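Local coordinates for glycoside hydrolase family 43 (Halothermothrix orenii, PDB 4QQS), which hydrolyses alpha-L-arabinofuranosidic bonds as a thermostable glycosidase and probably takes part in the breakdown of plant polysaccharides such as xylan, at residues A[123-128]-A[140-145]; A[154-159]-A[191-196]; A[96-101]-A[116-121]. All coordinates share one frame; numbering follows the deposited sequence.

In the fold
The three contacts follow one another along the chain without nesting or crossing. Contact 3 closes first: after strand 96-103 and the short strand 111-112, the chain returns at 116-121 to lie along strand 96-103. It then enters strand 124-131, whose hairpin with strand 137-143 is contact 1. Contact 2 closes the longest excursion, bringing 191-196 back beside strand 153-162 in parallel. Contacts 3 and 1 meet where Phe124 N approaches Leu96 O; contacts 1 and 2 meet through strands 137-143 and 153-162, and where Asp126 approaches Gly196. In the five-bladed beta-propeller contact 1 lies within one blade, contact 2 joins successive blades and contact 3 leads in from the preceding one; contacts 1 and 2 hold predicted active-site residues.

Contact 1: residues A[123-128]-A[140-145]; sequences SFIDAH and YYVKDC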
loop_
_atom_site.group_PDB
_atom_site.type_symbol
_atom_site.label_atom_id
_atom_site.label_comp_id
_atom_site.label_asym_id
_atom_site.label_seq_id
_atom_site.Cartn_x
_atom_site.Cartn_y
_atom_site.Cartn_z
ATOM N N SER A 123 -1.723 -17.930 2.250
ATOM C CA SER A 123 -2.141 -16.696 1.607
ATOM C C SER A 123 -1.253 -15.515 1.982
ATOM O O SER A 123 -1.010 -15.243 3.166
ATOM C CB SER A 123 -3.597 -16.390 1.946
ATOM O OG SER A 123 -4.470 -17.237 1.201
ATOM N N PHE A 124 -0.792 -14.806 0.952
ATOM C CA PHE A 124 0.080 -13.649 1.092
ATOM C C PHE A 124 -0.446 -12.529 0.218
ATOM O O PHE A 124 -0.855 -12.770 -0.921
ATOM C CB PHE A 124 1.521 -13.996 0.677
ATOM C CG PHE A 124 2.102 -15.109 1.472
ATOM C CD1 PHE A 124 2.733 -14.851 2.671
ATOM C CD2 PHE A 124 1.999 -16.423 1.049
ATOM C CE1 PHE A 124 3.253 -15.885 3.430
ATOM C CE2 PHE A 124 2.522 -17.458 1.804
ATOM C CZ PHE A 124 3.152 -17.191 2.986
ATOM N N ILE A 125 -0.410 -11.310 0.755
ATOM C CA ILE A 125 -0.900 -10.129 0.058
ATOM C C ILE A 125 -0.052 -8.906 0.413
ATOM O O ILE A 125 0.854 -8.975 1.249
ATOM C CB ILE A 125 -2.390 -9.820 0.403
ATOM C CG1 ILE A 125 -2.559 -9.337 1.851
ATOM C CG2 ILE A 125 -3.289 -11.029 0.121
ATOM C CD1 ILE A 125 -3.926 -8.769 2.145
ATOM N N ASP A 126 -0.347 -7.784 -0.234
ATOM C CA ASP A 126 0.179 -6.486 0.174
ATOM C C ASP A 126 1.698 -6.383 0.076
ATOM O O ASP A 126 2.338 -5.694 0.870
ATOM C CB ASP A 126 -0.286 -6.083 1.579
ATOM C CG ASP A 126 -1.718 -5.588 1.631
ATOM O OD1 ASP A 126 -2.367 -5.475 0.579
ATOM O OD2 ASP A 126 -2.197 -5.312 2.754
ATOM N N ALA A 127 2.279 -6.994 -0.950
ATOM C CA ALA A 127 3.699 -6.822 -1.193
ATOM C C ALA A 127 4.067 -5.355 -1.414
ATOM O O ALA A 127 3.345 -4.589 -2.058
ATOM C CB ALA A 127 4.141 -7.629 -2.387
ATOM N N HIS A 128 5.231 -5.002 -0.890
ATOM C CA HIS A 128 5.791 -3.673 -1.004
ATOM C C HIS A 128 7.298 -3.841 -1.132
ATOM O O HIS A 128 7.934 -4.367 -0.237
ATOM C CB HIS A 128 5.457 -2.854 0.238
ATOM C CG HIS A 128 6.183 -1.554 0.298
ATOM N ND1 HIS A 128 5.875 -0.493 -0.519
ATOM C CD2 HIS A 128 7.234 -1.153 1.058
ATOM C CE1 HIS A 128 6.714 0.502 -0.269
ATOM N NE2 HIS A 128 7.542 0.132 0.687
ATOM N N TYR A 140 8.396 -6.313 1.786
ATOM C CA TYR A 140 7.535 -6.375 2.962
ATOM C C TYR A 140 6.216 -6.938 2.470
ATOM O O TYR A 140 5.735 -6.535 1.431
ATOM C CB TYR A 140 7.342 -4.956 3.544
ATOM C CG TYR A 140 8.626 -4.371 4.052
ATOM C CD1 TYR A 140 9.514 -3.733 3.200
ATOM C CD2 TYR A 140 8.980 -4.489 5.378
ATOM C CE1 TYR A 140 10.731 -3.256 3.660
ATOM C CE2 TYR A 140 10.187 -3.999 5.855
ATOM C CZ TYR A 140 11.068 -3.386 4.988
ATOM O OH TYR A 140 12.286 -2.918 5.390
ATOM N N TYR A 141 5.644 -7.887 3.197
ATOM C CA TYR A 141 4.421 -8.519 2.735
ATOM C C TYR A 141 3.637 -9.060 3.914
ATOM O O TYR A 141 4.153 -9.184 5.016
ATOM C CB TYR A 141 4.732 -9.628 1.725
ATOM C CG TYR A 141 5.650 -10.709 2.253
ATOM C CD1 TYR A 141 5.148 -11.837 2.865
ATOM C CD2 TYR A 141 7.029 -10.595 2.153
ATOM C CE1 TYR A 141 5.986 -12.830 3.344
ATOM C CE2 TYR A 141 7.877 -11.582 2.641
ATOM C CZ TYR A 141 7.350 -12.700 3.227
ATOM O OH TYR A 141 8.154 -13.707 3.732
ATOM N N VAL A 142 2.380 -9.388 3.659
ATOM C CA VAL A 142 1.467 -9.828 4.697
ATOM C C VAL A 142 1.194 -11.322 4.574
ATOM O O VAL A 142 0.824 -11.814 3.508
ATOM C CB VAL A 142 0.139 -9.062 4.611
ATOM C CG1 VAL A 142 -0.888 -9.617 5.576
ATOM C CG2 VAL A 142 0.384 -7.575 4.894
ATOM N N LYS A 143 1.380 -12.026 5.689
ATOM C CA LYS A 143 0.895 -13.394 5.869
ATOM C C LYS A 143 -0.530 -13.248 6.380
ATOM O O LYS A 143 -0.756 -12.849 7.506
ATOM C CB LYS A 143 1.802 -14.135 6.856
ATOM C CG LYS A 143 1.556 -15.629 6.966
ATOM C CD LYS A 143 2.542 -16.287 7.951
ATOM C CE LYS A 143 2.498 -17.797 7.859
ATOM N NZ LYS A 143 3.261 -18.483 8.909
ATOM N N ASP A 144 -1.480 -13.472 5.466
ATOM C CA ASP A 144 -2.851 -13.028 5.649
ATOM C C ASP A 144 -3.644 -13.851 6.660
ATOM O O ASP A 144 -3.559 -15.082 6.703
ATOM C CB ASP A 144 -3.561 -13.052 4.296
ATOM C CG ASP A 144 -4.953 -12.457 4.349
ATOM O OD1 ASP A 144 -5.067 -11.221 4.472
ATOM O OD2 ASP A 144 -5.923 -13.241 4.252
ATOM N N CYS A 145 -4.445 -13.144 7.454
ATOM C CA CYS A 145 -5.321 -13.731 8.464
ATOM C C CYS A 145 -6.202 -14.877 7.977
ATOM O O CYS A 145 -6.536 -15.740 8.782
ATOM C CB CYS A 145 -6.199 -12.634 9.066
ATOM S SG CYS A 145 -7.240 -11.793 7.883
HETATM O O HOH W 1 -1.904 -16.876 5.185
#
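Strand segments 124-128 and 140-143 are the antiparallel arms of a beta hairpin. Phe124 lies alongside Tyr141 and Lys143 on one face, its CG anti to the carbonyl carbon (chi1 -59°). Its CB passes Val142 O at 3.6 Å, and CG stays near the same oxygen. Farther out, CD1 meets Tyr141 CD1 at 3.9 Å, while CE1 touches Lys143 CG at 3.9 Å; the two aromatic rings meet obliquely, planes at 69°. On the other face Ile125 CG1 rests on Val142 CB at 3.9 Å, and its tip CD1 lies 3.6 Å from Asp144 OD1, whose partner oxygen, OD2, bonds to Ser146 OG. Ile125 and Val142 form a hydrogen-bonded pair: Ile125 N gives to Val142 O in the carbonyl plane, and Val142 N returns a bond nearly along the C=O axis of Ile125. The register slips by one residue before the next such pair, His128 with Tyr140. In this beta bulge Asp126 has a positive phi (63°), and its CB packs on Val142 CG2 at 3.7 Å. Asp126 OD2 bonds to Gly196 N beside Glu195, the predicted proton donor, consistent with its predicted role in tuning that acid. A water bridges Ser123 O and Asp144 O beyond the strand ends. Strand 153-162 flanks 137-143, while strand 96-103 packs on Phe124 and Ile125 from the preceding sheet.

Contact 2: residues A[154-159]-A[191-196]; sequences HISQIY and WQWNEG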
loop_
_atom_site.group_PDB
_atom_site.type_symbol
_atom_site.label_atom_id
_atom_site.label_comp_id
_atom_site.label_asym_id
_atom_site.label_seq_id
_atom_site.Cartn_x
_atom_site.Cartn_y
_atom_site.Cartn_z
ATOM N N HIS A 154 -7.181 -15.188 14.164
ATOM C CA HIS A 154 -6.870 -15.047 12.741
ATOM C C HIS A 154 -6.149 -13.725 12.594
ATOM O O HIS A 154 -6.739 -12.672 12.846
ATOM C CB HIS A 154 -8.141 -15.015 11.896
ATOM C CG HIS A 154 -8.721 -16.363 11.601
ATOM N ND1 HIS A 154 -9.536 -17.032 12.482
ATOM C CD2 HIS A 154 -8.622 -17.164 10.512
ATOM C CE1 HIS A 154 -9.921 -18.183 11.957
ATOM N NE2 HIS A 154 -9.382 -18.287 10.758
ATOM N N ILE A 155 -4.877 -13.763 12.211
ATOM C CA ILE A 155 -4.016 -12.599 12.357
ATOM C C ILE A 155 -3.181 -12.356 11.113
ATOM O O ILE A 155 -2.519 -13.269 10.608
ATOM C CB ILE A 155 -3.130 -12.747 13.634
ATOM C CG1 ILE A 155 -2.334 -11.479 13.922
ATOM C CG2 ILE A 155 -2.246 -13.978 13.575
ATOM C CD1 ILE A 155 -1.795 -11.429 15.354
ATOM N N SER A 156 -3.241 -11.124 10.609
ATOM C CA SER A 156 -2.364 -10.690 9.533
ATOM C C SER A 156 -1.094 -10.095 10.112
ATOM O O SER A 156 -1.148 -9.161 10.916
ATOM C CB SER A 156 -3.058 -9.680 8.622
ATOM O OG SER A 156 -4.042 -10.321 7.827
ATOM N N GLN A 157 0.040 -10.672 9.724
ATOM C CA GLN A 157 1.371 -10.254 10.162
ATOM C C GLN A 157 2.167 -9.733 8.973
ATOM O O GLN A 157 2.010 -10.244 7.861
ATOM C CB GLN A 157 2.139 -11.453 10.718
ATOM C CG GLN A 157 1.481 -12.217 11.842
ATOM C CD GLN A 157 2.296 -13.454 12.161
ATOM O OE1 GLN A 157 2.480 -14.311 11.299
ATOM N NE2 GLN A 157 2.844 -13.524 13.368
ATOM N N ILE A 158 3.030 -8.745 9.212
ATOM C CA ILE A 158 3.933 -8.258 8.179
ATOM C C ILE A 158 5.319 -8.851 8.367
ATOM O O ILE A 158 5.894 -8.729 9.447
ATOM C CB ILE A 158 3.987 -6.722 8.170
ATOM C CG1 ILE A 158 2.621 -6.152 7.780
ATOM C CG2 ILE A 158 5.071 -6.209 7.217
ATOM C CD1 ILE A 158 2.442 -4.670 8.097
ATOM N N TYR A 159 5.807 -9.495 7.308
ATOM C CA TYR A 159 7.141 -10.055 7.227
ATOM C C TYR A 159 7.980 -9.235 6.260
ATOM O O TYR A 159 7.462 -8.516 5.411
ATOM C CB TYR A 159 7.076 -11.519 6.750
ATOM C CG TYR A 159 6.562 -12.462 7.800
ATOM C CD1 TYR A 159 5.196 -12.612 8.019
ATOM C CD2 TYR A 159 7.434 -13.191 8.594
ATOM C CE1 TYR A 159 4.704 -13.444 8.994
ATOM C CE2 TYR A 159 6.948 -14.040 9.583
ATOM C CZ TYR A 159 5.587 -14.157 9.774
ATOM O OH TYR A 159 5.117 -14.997 10.756
ATOM N N TRP A 191 -10.277 -11.505 14.958
ATOM C CA TRP A 191 -9.550 -11.240 13.724
ATOM C C TRP A 191 -8.774 -9.959 13.962
ATOM O O TRP A 191 -9.343 -8.977 14.468
ATOM C CB TRP A 191 -10.536 -11.062 12.559
ATOM C CG TRP A 191 -11.187 -12.341 12.149
ATOM C CD1 TRP A 191 -12.158 -13.022 12.822
ATOM C CD2 TRP A 191 -10.902 -13.106 10.972
ATOM N NE1 TRP A 191 -12.480 -14.171 12.147
ATOM C CE2 TRP A 191 -11.722 -14.251 11.009
ATOM C CE3 TRP A 191 -10.030 -12.939 9.895
ATOM C CZ2 TRP A 191 -11.688 -15.231 10.010
ATOM C CZ3 TRP A 191 -10.003 -13.907 8.911
ATOM C CH2 TRP A 191 -10.815 -15.037 8.978
ATOM N N GLN A 192 -7.497 -9.949 13.584
ATOM C CA GLN A 192 -6.612 -8.809 13.841
ATOM C C GLN A 192 -5.696 -8.597 12.654
ATOM O O GLN A 192 -5.231 -9.562 12.036
ATOM C CB GLN A 192 -5.764 -9.052 15.093
ATOM C CG GLN A 192 -6.589 -9.308 16.344
ATOM C CD GLN A 192 -5.756 -9.520 17.570
ATOM O OE1 GLN A 192 -4.586 -9.147 17.612
ATOM N NE2 GLN A 192 -6.375 -10.082 18.603
ATOM N N TRP A 193 -5.429 -7.335 12.333
ATOM C CA TRP A 193 -4.650 -6.997 11.153
ATOM C C TRP A 193 -3.535 -5.998 11.390
ATOM O O TRP A 193 -3.754 -4.945 11.989
ATOM C CB TRP A 193 -5.541 -6.349 10.084
ATOM C CG TRP A 193 -6.660 -7.171 9.570
ATOM C CD1 TRP A 193 -6.683 -7.912 8.441
ATOM C CD2 TRP A 193 -7.970 -7.292 10.164
ATOM N NE1 TRP A 193 -7.926 -8.481 8.287
ATOM C CE2 TRP A 193 -8.729 -8.124 9.340
ATOM C CE3 TRP A 193 -8.564 -6.758 11.320
ATOM C CZ2 TRP A 193 -10.056 -8.457 9.639
ATOM C CZ3 TRP A 193 -9.870 -7.073 11.609
ATOM C CH2 TRP A 193 -10.596 -7.922 10.779
ATOM N N ASN A 194 -2.362 -6.316 10.843
ATOM C CA ASN A 194 -1.400 -5.304 10.408
ATOM C C ASN A 194 -1.182 -5.587 8.924
ATOM O O ASN A 194 -0.769 -6.700 8.556
ATOM C CB ASN A 194 -0.041 -5.392 11.117
ATOM C CG ASN A 194 0.007 -4.834 12.547
ATOM O OD1 ASN A 194 1.059 -4.931 13.173
ATOM N ND2 ASN A 194 -1.075 -4.255 13.057
ATOM N N GLU A 195 -1.469 -4.603 8.078
ATOM C CA GLU A 195 -1.371 -4.829 6.643
ATOM C C GLU A 195 -0.966 -3.544 5.939
ATOM O O GLU A 195 -0.710 -2.526 6.565
ATOM C CB GLU A 195 -2.658 -5.454 6.087
ATOM C CG GLU A 195 -3.864 -4.548 6.201
ATOM C CD GLU A 195 -5.183 -5.195 5.750
ATOM O OE1 GLU A 195 -5.206 -6.380 5.365
ATOM O OE2 GLU A 195 -6.216 -4.491 5.770
ATOM N N GLY A 196 -0.849 -3.609 4.625
ATOM C CA GLY A 196 -0.495 -2.423 3.873
ATOM C C GLY A 196 0.796 -1.712 4.246
ATOM O O GLY A 196 0.815 -0.483 4.355
HETATM O O HOH W 2 -4.216 -8.872 5.670
#
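Trp191 opens the second segment with its indole laid flat on His154 in an offset stack, His154 ring and Trp191 six-membered ring centroids 4.0 Å apart and planes only 8° from parallel. Both side chains have CG anti to the carbonyl carbon and point the same way, so Trp191 CZ2 lies over the centre of the imidazole, while His154 CB sits over the indole six-membered ring in a CH-pi contact. Gln192 carries two backbone bonds: its N donates to His154 O (2.9 Å), nearly along the C=O axis, and its O accepts from Ser156 N in the carbonyl plane, also at 2.9 Å. This alternation is the ladder of parallel strands. In the five-bladed beta-propeller the pairing joins strand 153-162 to strand 191-202, which pairs antiparallel with 205-212 on its other side, so the ladder links two blades. Trp193 returns to the His154 face, where its CD1 lies 3.6 Å from Ser156 OG. Asn194 N donates to Ser156 O at 3.1 Å, arriving 37° above the carbonyl plane. The Asn194 ND2 bonds back to Trp193 O and to Glu185, and OD1 takes a bond from Lys236; Asn194 O is touched by Ile158 CG1 at 3.5 Å. Glu195, the predicted proton donor, is tethered through a water that accepts from Ser156 OG (2.6 Å) and donates to Glu195 OE1 (2.7 Å). Cys145 N also bonds to that hydroxyl, and Glu195 OE2 bonds to Tyr220 OH.

Contact 3: residues A[96-101]-A[116-121]; sequences LKIALA and PLFDRG
A water sits 3.4 Å above the plane of the Phe118 ring, over its centre, while Phe118 CD2 lies on one face of the Arg120 guanidinium, toward its rim. Ile98 CD1 reaches the same phenyl ring obliquely, 3.9 Å from Phe118 CE1. Outside the contact, Phe124 meets the Phe118 ring edge-to-face, and the Arg120 nitrogens bond to Tyr141 and Gln161. The water also bridges the two backbones: it accepts from Ile98 N at 3.0 Å and donates to Phe118 O at 2.8 Å. At the other polar atom of Ile98 the link is direct, Leu117 N to Ile98 O at 2.7 Å, in the carbonyl plane and on a lone pair. Beside it Ile98 CG2 and Leu117 CD2 lie 4.0 Å apart, their side chains pointing the same way. Pro116, preceded by a cis peptide, sets its CB against Lys97 CB. Beyond CG the lysine is fully extended across the Asp119 side chain and forms a salt bridge, NZ to OD2 of Asp119 at 2.7 Å, meeting that oxygen from 45° above the carboxylate plane. Asp91 and Asp93 also form salt bridges with this ammonium, which therefore serves three carboxylates. An alanine here would remove the charge shared by the three acids and would probably loosen the hold of the loop on strand 96-103. Asp119 OD1 in turn accepts from Gly121 N at 3.2 Å, closing an Asx turn. Segment 116-121 runs along the third strand of a four-stranded antiparallel sheet before entering strand 124-131 of the next, a blade-to-blade connection of the five-bladed beta-propeller.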
loop_
_atom_site.group_PDB
_atom_site.type_symbol
_atom_site.label_atom_id
_atom_site.label_comp_id
_atom_site.label_asym_id
_atom_site.label_seq_id
_atom_site.Cartn_x
_atom_site.Cartn_y
_atom_site.Cartn_z
ATOM N N LEU A 96 -4.171 -17.124 -1.819
ATOM C CA LEU A 96 -3.737 -15.818 -2.314
ATOM C C LEU A 96 -2.221 -15.808 -2.404
ATOM O O LEU A 96 -1.553 -16.207 -1.450
ATOM C CB LEU A 96 -4.181 -14.702 -1.374
ATOM C CG LEU A 96 -5.696 -14.618 -1.169
ATOM C CD1 LEU A 96 -6.020 -13.641 -0.065
ATOM C CD2 LEU A 96 -6.401 -14.242 -2.458
ATOM N N LYS A 97 -1.667 -15.354 -3.523
ATOM C CA LYS A 97 -0.220 -15.331 -3.710
ATOM C C LYS A 97 0.198 -14.029 -4.355
ATOM O O LYS A 97 -0.552 -13.408 -5.113
ATOM C CB LYS A 97 0.236 -16.513 -4.572
ATOM C CG LYS A 97 -0.262 -17.868 -4.075
ATOM C CD LYS A 97 0.133 -19.024 -4.987
ATOM C CE LYS A 97 -0.604 -20.284 -4.584
ATOM N NZ LYS A 97 -0.376 -21.393 -5.549
ATOM N N ILE A 98 1.421 -13.630 -4.031
ATOM C CA ILE A 98 2.048 -12.470 -4.638
ATOM C C ILE A 98 2.635 -12.859 -5.994
ATOM O O ILE A 98 3.139 -13.977 -6.163
ATOM C CB ILE A 98 3.091 -11.920 -3.661
ATOM C CG1 ILE A 98 2.347 -11.278 -2.486
ATOM C CG2 ILE A 98 4.051 -10.930 -4.320
ATOM C CD1 ILE A 98 3.181 -11.167 -1.231
ATOM N N ALA A 99 2.531 -11.935 -6.949
ATOM C CA ALA A 99 3.085 -12.067 -8.284
ATOM C C ALA A 99 3.891 -10.819 -8.625
ATOM O O ALA A 99 3.669 -9.739 -8.068
ATOM C CB ALA A 99 1.970 -12.249 -9.299
ATOM N N LEU A 100 4.810 -10.991 -9.572
ATOM C CA LEU A 100 5.674 -9.938 -10.080
ATOM C C LEU A 100 5.526 -9.820 -11.595
ATOM O O LEU A 100 5.618 -10.822 -12.310
ATOM C CB LEU A 100 7.127 -10.266 -9.745
ATOM C CG LEU A 100 8.177 -9.215 -10.115
ATOM C CD1 LEU A 100 8.022 -7.974 -9.257
ATOM C CD2 LEU A 100 9.588 -9.780 -9.989
ATOM N N ALA A 101 5.327 -8.592 -12.065
ATOM C CA ALA A 101 5.162 -8.273 -13.480
ATOM C C ALA A 101 6.036 -7.066 -13.816
ATOM O O ALA A 101 6.494 -6.354 -12.919
ATOM C CB ALA A 101 3.711 -7.968 -13.787
ATOM N N PRO A 116 3.122 -17.296 -9.504
ATOM C CA PRO A 116 3.402 -16.510 -8.297
ATOM C C PRO A 116 4.896 -16.259 -8.095
ATOM O O PRO A 116 5.758 -17.016 -8.579
ATOM C CB PRO A 116 2.866 -17.397 -7.180
ATOM C CG PRO A 116 3.070 -18.779 -7.682
ATOM C CD PRO A 116 2.822 -18.702 -9.176
ATOM N N LEU A 117 5.200 -15.213 -7.342
ATOM C CA LEU A 117 6.580 -14.872 -7.026
ATOM C C LEU A 117 7.172 -15.899 -6.052
ATOM O O LEU A 117 8.346 -16.273 -6.173
ATOM C CB LEU A 117 6.620 -13.468 -6.428
ATOM C CG LEU A 117 7.986 -12.971 -5.967
ATOM C CD1 LEU A 117 9.003 -12.930 -7.107
ATOM C CD2 LEU A 117 7.838 -11.598 -5.340
ATOM N N PHE A 118 6.364 -16.331 -5.090
ATOM C CA PHE A 118 6.723 -17.408 -4.178
ATOM C C PHE A 118 5.438 -18.105 -3.765
ATOM O O PHE A 118 4.345 -17.558 -3.946
ATOM C CB PHE A 118 7.524 -16.910 -2.956
ATOM C CG PHE A 118 6.775 -15.965 -2.037
ATOM C CD1 PHE A 118 6.758 -14.602 -2.294
ATOM C CD2 PHE A 118 6.124 -16.425 -0.889
ATOM C CE1 PHE A 118 6.100 -13.717 -1.437
ATOM C CE2 PHE A 118 5.479 -15.546 -0.030
ATOM C CZ PHE A 118 5.465 -14.193 -0.318
ATOM N N ASP A 119 5.562 -19.316 -3.232
ATOM C CA ASP A 119 4.391 -20.125 -2.927
ATOM C C ASP A 119 4.724 -21.033 -1.762
ATOM O O ASP A 119 5.628 -21.861 -1.865
ATOM C CB ASP A 119 4.000 -20.935 -4.169
ATOM C CG ASP A 119 2.661 -21.625 -4.044
ATOM O OD1 ASP A 119 2.056 -21.614 -2.946
ATOM O OD2 ASP A 119 2.203 -22.168 -5.078
ATOM N N ARG A 120 4.008 -20.856 -0.654
ATOM C CA ARG A 120 4.237 -21.627 0.567
ATOM C C ARG A 120 2.948 -22.291 1.053
ATOM O O ARG A 120 2.829 -22.637 2.232
ATOM C CB ARG A 120 4.836 -20.731 1.653
ATOM C CG ARG A 120 6.132 -20.095 1.238
ATOM C CD ARG A 120 6.552 -18.987 2.177
ATOM N NE ARG A 120 7.706 -18.293 1.626
ATOM C CZ ARG A 120 8.104 -17.086 2.022
ATOM N NH1 ARG A 120 7.475 -16.458 3.007
ATOM N NH2 ARG A 120 9.131 -16.504 1.428
ATOM N N GLY A 121 1.978 -22.462 0.158
ATOM C CA GLY A 121 0.745 -23.130 0.524
ATOM C C GLY A 121 -0.134 -22.340 1.474
ATOM O O GLY A 121 -0.974 -22.908 2.160
HETATM O O HOH W 3 2.989 -15.585 -2.449
#